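PDB 4PE3: TRAP dicarboxylate transporter-DctP subunit, which probably binds an organic acid, likely a carboxylate, in the periplasm and delivers it to the membrane part of a TRAP transporter. Local coordinates for residues Ser38-Ala41 against Gly42-Asn45; Gly179-Ala182 against Asn183-Ala187; Leu278-Arg281 against Asp282-Ala285; Glu317-Ala320 against Gly321-Glu324. All blocks are in the same frame, centred on the assembly; numbering follows the deposited sequence.

Contact 1 of 4, residues Ser38-Ala41 against Gly42-Asn45; sequences SDPA and GNPN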
loop_
_atom_site.group_PDB
_atom_site.type_symbol
_atom_site.label_atom_id
_atom_site.label_comp_id
_atom_site.label_asym_id
_atom_site.label_seq_id
_atom_site.Cartn_x
_atom_site.Cartn_y
_atom_site.Cartn_z
ATOM N N SER A 38 4.346 -12.056 -3.027
ATOM C CA SER A 38 5.364 -11.171 -3.605
ATOM C C SER A 38 6.595 -11.003 -2.697
ATOM O O SER A 38 7.568 -10.363 -3.074
ATOM C CB SER A 38 4.745 -9.797 -3.906
ATOM O OG SER A 38 4.178 -9.275 -2.733
ATOM N N ASP A 39 6.554 -11.571 -1.496
ATOM C CA ASP A 39 7.661 -11.450 -0.559
ATOM C C ASP A 39 8.442 -12.757 -0.456
ATOM O O ASP A 39 7.908 -13.846 -0.705
ATOM C CB ASP A 39 7.122 -11.044 0.798
ATOM C CG ASP A 39 6.470 -9.681 0.779
ATOM O OD1 ASP A 39 7.102 -8.741 0.281
ATOM O OD2 ASP A 39 5.323 -9.544 1.241
ATOM N N PRO A 40 9.719 -12.656 -0.095
ATOM C CA PRO A 40 10.536 -13.848 0.090
ATOM C C PRO A 40 10.398 -14.446 1.486
ATOM O O PRO A 40 9.956 -13.761 2.406
ATOM C CB PRO A 40 11.953 -13.308 -0.096
ATOM C CG PRO A 40 11.872 -11.903 0.430
ATOM C CD PRO A 40 10.509 -11.417 0.042
ATOM N N ALA A 41 10.833 -15.695 1.652
ATOM C CA ALA A 41 10.957 -16.263 2.987
ATOM C C ALA A 41 11.899 -15.395 3.791
ATOM O O ALA A 41 12.873 -14.868 3.257
ATOM C CB ALA A 41 11.485 -17.686 2.917
ATOM N N GLY A 42 11.586 -15.236 5.069
ATOM C CA GLY A 42 12.386 -14.410 5.951
ATOM C C GLY A 42 11.696 -13.089 6.220
ATOM O O GLY A 42 11.663 -12.611 7.361
ATOM N N ASN A 43 11.124 -12.517 5.160
ATOM C CA ASN A 43 10.550 -11.180 5.184
ATOM C C ASN A 43 9.376 -11.122 6.169
ATOM O O ASN A 43 8.605 -12.078 6.301
ATOM C CB ASN A 43 10.144 -10.811 3.738
ATOM C CG ASN A 43 9.257 -9.612 3.650
ATOM O OD1 ASN A 43 8.111 -9.659 4.067
ATOM N ND2 ASN A 43 9.752 -8.543 3.035
ATOM N N PRO A 44 9.261 -10.024 6.922
ATOM C CA PRO A 44 8.282 -10.008 8.004
ATOM C C PRO A 44 6.840 -10.048 7.487
ATOM O O PRO A 44 5.926 -10.528 8.175
ATOM C CB PRO A 44 8.590 -8.702 8.751
ATOM C CG PRO A 44 9.340 -7.873 7.759
ATOM C CD PRO A 44 10.117 -8.834 6.915
ATOM N N ASN A 45 6.619 -9.544 6.277
ATOM C CA ASN A 45 5.287 -9.572 5.712
ATOM C C ASN A 45 4.956 -10.974 5.204
ATOM O O ASN A 45 3.827 -11.421 5.333
ATOM C CB ASN A 45 5.156 -8.492 4.638
ATOM C CG ASN A 45 5.157 -7.096 5.240
ATOM O OD1 ASN A 45 4.442 -6.834 6.203
ATOM N ND2 ASN A 45 5.992 -6.230 4.708
HETATM O O HOH W 1 7.389 -6.622 2.225
#
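A type II beta turn from Pro-40 to Asn-43 carries the chain from strand 32-37 into helix 44-59, and Asn-43 is the N-cap of that helix. Asn-43 N closes the turn on Pro-40 O at 3.2 Å. At Gly-42 the backbone takes a positive phi, where a beta carbon would run into Ala-41 O. Because Asn-43 CG stands anti to the backbone N (chi1 166°), its amide swings back beneath the turn and lies flat against the carboxylate of Asp-39; the two planes differ by only 8°, with Asp-39 CG 3.7 Å from Asn-43 OD1. That same OD1 receives Asn-45 N at 2.7 Å in a weak, bent bond and also Phe-46 N. Water 1 joins three side chains, donating to Asp-39 OD1 (2.9 Å) and accepting from Asn-43 ND2 and Asn-45 ND2. The other carboxylate oxygen, OD2, takes a weak bond from Gln-49, while Asn-45 OD1 is held by Gln-274. Replacing Asp-39 by an alanine would probably leave water 1 without this acceptor, Gln-49 without its weak partner and the Asn-43 amide without its flat neighbour. Asp-39, beside the N-terminal end of helix 44-59, is likely to be favoured there electrostatically.

Contact 2 of 4, residues Gly179-Ala182 against Asn183-Ala187; sequences GLIA and NVFAA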
loop_
_atom_site.group_PDB
_atom_site.type_symbol
_atom_site.label_atom_id
_atom_site.label_comp_id
_atom_site.label_asym_id
_atom_site.label_seq_id
_atom_site.Cartn_x
_atom_site.Cartn_y
_atom_site.Cartn_z
ATOM N N GLY A 179 7.381 8.310 -11.344
ATOM C CA GLY A 179 5.955 8.130 -11.537
ATOM C C GLY A 179 5.096 9.008 -10.643
ATOM O O GLY A 179 5.413 10.162 -10.378
ATOM N N LEU A 180 3.996 8.449 -10.171
ATOM C CA LEU A 180 2.991 9.249 -9.493
ATOM C C LEU A 180 3.536 9.896 -8.221
ATOM O O LEU A 180 3.191 11.037 -7.925
ATOM C CB LEU A 180 1.751 8.405 -9.205
ATOM C CG LEU A 180 0.561 9.139 -8.591
ATOM C CD1 LEU A 180 0.054 10.277 -9.485
ATOM C CD2 LEU A 180 -0.541 8.116 -8.323
ATOM N N ILE A 181 4.393 9.222 -7.467
ATOM C CA ILE A 181 4.948 9.860 -6.266
ATOM C C ILE A 181 5.737 11.116 -6.629
ATOM O O ILE A 181 5.477 12.192 -6.086
ATOM C CB ILE A 181 5.808 8.901 -5.422
ATOM C CG1 ILE A 181 4.914 7.805 -4.857
ATOM C CG2 ILE A 181 6.490 9.647 -4.290
ATOM C CD1 ILE A 181 5.683 6.627 -4.258
ATOM N N ALA A 182 6.710 11.008 -7.529
ATOM C CA ALA A 182 7.451 12.187 -7.955
ATOM C C ALA A 182 6.522 13.261 -8.533
ATOM O O ALA A 182 6.725 14.458 -8.263
ATOM C CB ALA A 182 8.518 11.819 -8.974
ATOM N N ASN A 183 5.532 12.851 -9.331
ATOM C CA ASN A 183 4.672 13.814 -9.996
ATOM C C ASN A 183 3.814 14.584 -9.005
ATOM O O ASN A 183 3.599 15.785 -9.191
ATOM C CB ASN A 183 3.823 13.129 -11.061
ATOM C CG ASN A 183 4.656 12.639 -12.228
ATOM O OD1 ASN A 183 5.776 13.102 -12.442
ATOM N ND2 ASN A 183 4.117 11.690 -12.989
ATOM N N VAL A 184 3.349 13.930 -7.944
ATOM C CA VAL A 184 2.618 14.605 -6.876
ATOM C C VAL A 184 3.535 15.568 -6.113
ATOM O O VAL A 184 3.162 16.722 -5.874
ATOM C CB VAL A 184 1.946 13.608 -5.926
ATOM C CG1 VAL A 184 1.387 14.285 -4.699
ATOM C CG2 VAL A 184 0.815 12.884 -6.661
ATOM N N PHE A 185 4.744 15.144 -5.747
ATOM C CA PHE A 185 5.652 16.066 -5.067
ATOM C C PHE A 185 5.975 17.268 -5.939
ATOM O O PHE A 185 5.990 18.391 -5.438
ATOM C CB PHE A 185 6.909 15.363 -4.514
ATOM C CG PHE A 185 6.652 14.663 -3.208
ATOM C CD1 PHE A 185 6.417 15.399 -2.063
ATOM C CD2 PHE A 185 6.606 13.287 -3.117
ATOM C CE1 PHE A 185 6.167 14.779 -0.857
ATOM C CE2 PHE A 185 6.342 12.677 -1.896
ATOM C CZ PHE A 185 6.113 13.425 -0.785
ATOM N N ALA A 186 6.189 17.057 -7.235
ATOM C CA ALA A 186 6.402 18.183 -8.145
ATOM C C ALA A 186 5.193 19.111 -8.217
ATOM O O ALA A 186 5.358 20.327 -8.273
ATOM C CB ALA A 186 6.759 17.693 -9.514
ATOM N N ALA A 187 3.988 18.545 -8.226
ATOM C CA ALA A 187 2.780 19.352 -8.256
ATOM C C ALA A 187 2.652 20.194 -6.982
ATOM O O ALA A 187 2.048 21.275 -6.996
ATOM C CB ALA A 187 1.574 18.441 -8.417
#
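Ile-181 and Phe-185 run side by side on the inward face of helix 180-187, the isoleucine CG2 meeting the phenylalanine ring in plane at its edge, 3.8 Å from CD2. With CG anti to its carbonyl carbon (chi1 -80°), the Phe-185 ring leans back over the preceding turn, and its CD2 also nears Ile-181 O at 3.4 Å. The ring also meets His-238 edge-to-face and Phe-157 with its plane about 15° away. One residue round, Leu-180 CD1 touches Val-184 CG2 at 3.9 Å; this valine is buried against Phe-308 and Glu-315 of helix 302-320, and its CG2 sits 3.3 Å from Leu-180 O. Ala-182 and Ala-186 turn their methyls onto Pro-192 of strand 191-193. Asn-183 belongs to the looser, solvent side, though it also brushes Glu-315: its amide folds back to Gly-179, the N-cap residue, yet ND2 is badly angled for a bond to Gly-179 O. Through tight and loose parts alike runs the regular helical bonding, including Asn-183 N to Gly-179 O (2.9 Å) and Ala-186 N to Ala-182 O (2.8 Å). Helix 180-187 is the connecting helix of a beta-alpha-beta unit between the parallel strands 173-175 and 191-193.

Contact 3 of 4, residues Leu278-Arg281 against Asp282-Ala285; sequences LHQR and DLEA. With ZN (zinc ion), chain J; EDO (1,2-ethanediol), chain D; IMD (imidazole), chain C.
Arg-281 and Glu-284, lying side by side and pointing the same way, form a side-on salt bridge with one nitrogen for each carboxylate oxygen. Arg-281 NE donates to Glu-284 OE1 at 2.8 Å, and Arg-281 NH1 to Glu-284 OE2 at the same length; both bonds are nearly straight. The oxygens lie in the guanidinium plane, but the carboxylate is turned 40° against it and is met from above its own plane. Bends at chi2 and chi3 (-75° and 93°) curl the arginine forward along the helix to reach Glu-284. Glu-284 OE1 also accepts N3 of an imidazole, probably from the crystallisation liquor, at 2.7 Å, so it is gripped twice. With an alanine here, the guanidinium would probably lose both bonds and be freer to turn, and the imidazole would lose its acceptor. The residues belong to the long helix 257-291, whose backbone amides from Asp-282 to Ala-285 are satisfied by the carbonyls four residues earlier; Phe-217 of helix 217-223 packs on Asp-282 and Ala-285. Leu-278 O, besides taking Asp-282 N, receives water 2, which also makes a weak bond to Asp-282 OD1. That oxygen has Ser-218 N as a further donor, while Asp-282 OD2 accepts O1 of an ethanediol at 2.6 Å, probably also from the liquor, that Tyr-234 also binds. His-279 ND1 coordinates zinc at 2.0 Å, with water 3 as another ligand. One face of the His-279 ring receives Leu-283 CD1 in a CH-pi contact, the methyl carbon 3.8 Å from the centroid and shifted toward the rim near NE2.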
loop_
_atom_site.group_PDB
_atom_site.type_symbol
_atom_site.label_atom_id
_atom_site.label_comp_id
_atom_site.label_asym_id
_atom_site.label_seq_id
_atom_site.Cartn_x
_atom_site.Cartn_y
_atom_site.Cartn_z
ATOM N N LEU A 278 2.132 -3.896 12.280
ATOM C CA LEU A 278 2.826 -2.746 11.709
ATOM C C LEU A 278 2.665 -1.528 12.615
ATOM O O LEU A 278 3.607 -0.778 12.832
ATOM C CB LEU A 278 2.264 -2.434 10.317
ATOM C CG LEU A 278 2.560 -3.438 9.201
ATOM C CD1 LEU A 278 1.674 -3.227 8.013
ATOM C CD2 LEU A 278 4.019 -3.328 8.783
ATOM N N HIS A 279 1.451 -1.314 13.102
ATOM C CA HIS A 279 1.180 -0.171 13.953
ATOM C C HIS A 279 2.038 -0.237 15.201
ATOM O O HIS A 279 2.681 0.741 15.574
ATOM C CB HIS A 279 -0.286 -0.150 14.326
ATOM C CG HIS A 279 -0.724 1.124 14.960
ATOM N ND1 HIS A 279 -1.864 1.204 15.734
ATOM C CD2 HIS A 279 -0.193 2.370 14.933
ATOM C CE1 HIS A 279 -2.013 2.450 16.151
ATOM N NE2 HIS A 279 -1.023 3.178 15.669
ATOM N N GLN A 280 2.076 -1.380 15.865
ATOM C CA GLN A 280 2.853 -1.505 17.101
ATOM C C GLN A 280 4.332 -1.274 16.878
ATOM O O GLN A 280 4.985 -0.614 17.692
ATOM C CB GLN A 280 2.633 -2.879 17.740
ATOM C CG GLN A 280 1.319 -2.993 18.456
ATOM C CD GLN A 280 1.194 -1.983 19.559
ATOM O OE1 GLN A 280 2.108 -1.821 20.373
ATOM N NE2 GLN A 280 0.086 -1.261 19.574
ATOM N N ARG A 281 4.868 -1.776 15.785
ATOM C CA ARG A 281 6.280 -1.600 15.505
ATOM C C ARG A 281 6.563 -0.116 15.257
ATOM O O ARG A 281 7.585 0.416 15.701
ATOM C CB ARG A 281 6.717 -2.410 14.298
ATOM C CG ARG A 281 6.607 -3.930 14.457
ATOM C CD ARG A 281 7.686 -4.503 15.329
ATOM N NE ARG A 281 7.238 -4.599 16.708
ATOM C CZ ARG A 281 6.420 -5.542 17.167
ATOM N NH1 ARG A 281 6.059 -5.539 18.441
ATOM N NH2 ARG A 281 5.954 -6.489 16.353
ATOM N N ASP A 282 5.688 0.557 14.509
ATOM C CA ASP A 282 5.852 2.004 14.340
ATOM C C ASP A 282 5.790 2.749 15.670
ATOM O O ASP A 282 6.596 3.645 15.915
ATOM C CB ASP A 282 4.771 2.570 13.420
ATOM C CG ASP A 282 5.017 2.304 11.941
ATOM O OD1 ASP A 282 6.145 1.904 11.556
ATOM O OD2 ASP A 282 4.065 2.548 11.157
ATOM N N LEU A 283 4.820 2.409 16.522
ATOM C CA LEU A 283 4.691 3.085 17.817
ATOM C C LEU A 283 5.939 2.873 18.662
ATOM O O LEU A 283 6.393 3.801 19.341
ATOM C CB LEU A 283 3.441 2.614 18.571
ATOM C CG LEU A 283 2.107 3.011 17.922
ATOM C CD1 LEU A 283 0.957 2.299 18.588
ATOM C CD2 LEU A 283 1.887 4.510 17.968
ATOM N N GLU A 284 6.500 1.676 18.636
ATOM C CA GLU A 284 7.763 1.416 19.337
ATOM C C GLU A 284 8.861 2.372 18.892
ATOM O O GLU A 284 9.621 2.914 19.707
ATOM C CB GLU A 284 8.239 -0.022 19.064
ATOM C CG GLU A 284 7.430 -1.116 19.753
ATOM C CD GLU A 284 7.763 -2.522 19.296
ATOM O OE1 GLU A 284 8.530 -2.691 18.320
ATOM O OE2 GLU A 284 7.218 -3.474 19.912
ATOM N N ALA A 285 8.966 2.528 17.588
ATOM C CA ALA A 285 9.994 3.350 16.997
ATOM C C ALA A 285 9.751 4.830 17.280
ATOM O O ALA A 285 10.699 5.565 17.537
ATOM C CB ALA A 285 10.053 3.068 15.512
HETATM ZN ZN ZN J . -3.189 -0.234 16.238
HETATM C C1 EDO D . 0.558 3.029 11.480
HETATM O O1 EDO D . 1.776 3.139 12.229
HETATM C C2 EDO D . 0.624 3.858 10.199
HETATM O O2 EDO D . 0.633 5.244 10.511
HETATM N N1 IMD C . 12.346 -2.212 15.281
HETATM C C2 IMD C . 11.693 -2.818 16.301
HETATM N N3 IMD C . 10.572 -2.103 16.592
HETATM C C4 IMD C . 10.520 -1.049 15.757
HETATM C C5 IMD C . 11.621 -1.116 14.913
HETATM O O HOH W 2 5.696 -0.947 10.961
HETATM O O HOH W 3 -3.768 -0.841 14.383
#

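Contact 4 of 4, residues Glu317-Ala320 against Gly321-Glu324; sequences EKVA and GQSE
Gly-321 N reaches back to two carbonyls at the end of helix 302-320, bonding Glu-317 O at 3.2 Å and, weakly, Lys-318 O at 3.3 Å. The next amide tightens the coil: Gln-322 N takes Val-319 O at 2.9 Å, three residues back. A type I beta turn from Ala-320 to Ser-323 overlaps this end. The Gln-322 side chain lies back along the helix end: with CG anti to the carbonyl carbon (chi1 -60°) the chain folds back beside Lys-318 O, its CG 3.5 Å from that oxygen. The Ala-320 methyl faces the other way, where Gln-327 and Tyr-330 of helix 324-339 bury it. Farther out, Pro-104 of helix 104-110 packs against Val-319, Gln-322 and Ser-323, and Leu-108 also packs on the valine. The charged ends are tied along their own helix, Glu-317 to Arg-313 and Lys-318 to Glu-315. Ser-323 OG bonds both Asp-103 OD1 and Ala-326 N, and Asp-103 probably steadies the hydroxyl that caps the following helix. One helix thus ends by tightening from four-residue to three-residue bonding, and a serine N-cap opens the next: a short connection between two consecutive helices, 302-320 and 324-339.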
loop_
_atom_site.group_PDB
_atom_site.type_symbol
_atom_site.label_atom_id
_atom_site.label_comp_id
_atom_site.label_asym_id
_atom_site.label_seq_id
_atom_site.Cartn_x
_atom_site.Cartn_y
_atom_site.Cartn_z
ATOM N N GLU A 317 -6.018 12.782 -11.720
ATOM C CA GLU A 317 -6.892 13.065 -12.853
ATOM C C GLU A 317 -6.152 12.870 -14.166
ATOM O O GLU A 317 -6.741 12.450 -15.151
ATOM C CB GLU A 317 -7.457 14.488 -12.772
ATOM C CG GLU A 317 -8.365 14.841 -13.957
ATOM C CD GLU A 317 -9.164 16.113 -13.741
ATOM O OE1 GLU A 317 -8.689 17.005 -13.010
ATOM O OE2 GLU A 317 -10.268 16.211 -14.315
ATOM N N LYS A 318 -4.859 13.165 -14.192
ATOM C CA LYS A 318 -4.079 12.915 -15.402
ATOM C C LYS A 318 -4.024 11.430 -15.684
ATOM O O LYS A 318 -4.116 11.000 -16.832
ATOM C CB LYS A 318 -2.663 13.471 -15.271
ATOM C CG LYS A 318 -2.647 14.976 -15.191
ATOM C CD LYS A 318 -1.262 15.509 -14.879
ATOM C CE LYS A 318 -1.283 17.007 -14.659
ATOM N NZ LYS A 318 0.093 17.507 -14.408
ATOM N N VAL A 319 -3.878 10.634 -14.635
ATOM C CA VAL A 319 -3.829 9.196 -14.807
ATOM C C VAL A 319 -5.208 8.696 -15.241
ATOM O O VAL A 319 -5.303 7.788 -16.061
ATOM C CB VAL A 319 -3.374 8.497 -13.516
ATOM C CG1 VAL A 319 -3.422 6.976 -13.683
ATOM C CG2 VAL A 319 -1.964 8.965 -13.133
ATOM N N ALA A 320 -6.254 9.280 -14.669
ATOM C CA ALA A 320 -7.633 8.916 -15.003
ATOM C C ALA A 320 -7.883 9.022 -16.495
ATOM O O ALA A 320 -8.635 8.229 -17.034
ATOM C CB ALA A 320 -8.612 9.810 -14.238
ATOM N N GLY A 321 -7.273 9.997 -17.159
ATOM C CA GLY A 321 -7.506 10.197 -18.585
ATOM C C GLY A 321 -6.828 9.155 -19.470
ATOM O O GLY A 321 -7.061 9.145 -20.683
ATOM N N GLN A 322 -6.016 8.276 -18.880
ATOM C CA GLN A 322 -5.202 7.336 -19.652
ATOM C C GLN A 322 -5.931 6.028 -19.988
ATOM O O GLN A 322 -5.480 5.280 -20.851
ATOM C CB GLN A 322 -3.891 7.029 -18.924
ATOM C CG GLN A 322 -3.021 8.266 -18.686
ATOM C CD GLN A 322 -1.726 7.951 -17.970
ATOM O OE1 GLN A 322 -1.496 6.821 -17.554
ATOM N NE2 GLN A 322 -0.876 8.959 -17.812
ATOM N N SER A 323 -7.036 5.743 -19.302
ATOM C CA SER A 323 -7.833 4.546 -19.615
ATOM C C SER A 323 -9.214 4.632 -19.001
ATOM O O SER A 323 -9.434 5.368 -18.046
ATOM C CB SER A 323 -7.161 3.268 -19.095
ATOM O OG SER A 323 -7.475 3.048 -17.719
ATOM N N GLU A 324 -10.156 3.872 -19.551
ATOM C CA GLU A 324 -11.506 3.883 -19.024
ATOM C C GLU A 324 -11.537 3.431 -17.574
ATOM O O GLU A 324 -12.208 4.049 -16.745
ATOM C CB GLU A 324 -12.408 2.979 -19.854
ATOM C CG GLU A 324 -13.877 3.208 -19.583
ATOM C CD GLU A 324 -14.750 2.589 -20.646
ATOM O OE1 GLU A 324 -15.095 1.395 -20.515
ATOM O OE2 GLU A 324 -15.065 3.286 -21.622
#

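Overall arrangement
The contacts form two pairs in different parts of the chain. Contacts 1 and 3 have centres 18 Å apart and nearest atoms about 4 Å apart; Gln-274, on the same helix 257-291 as contact 3, holds Asn-45 of contact 1. Contacts 2 and 4 are closer, with centres 15 Å apart, and share Glu-315, which packs on helix 180-187 and pairs with Lys-318. Between the pairs the separation is large: 33 Å for the centres of contacts 1 and 4, on opposite sides of the chain's centre. No substrate occupies this open, apo structure. Zinc is bound directly in contact 3, while the Ile-181 side chain of contact 2 is about 5 Å from a zinc ion.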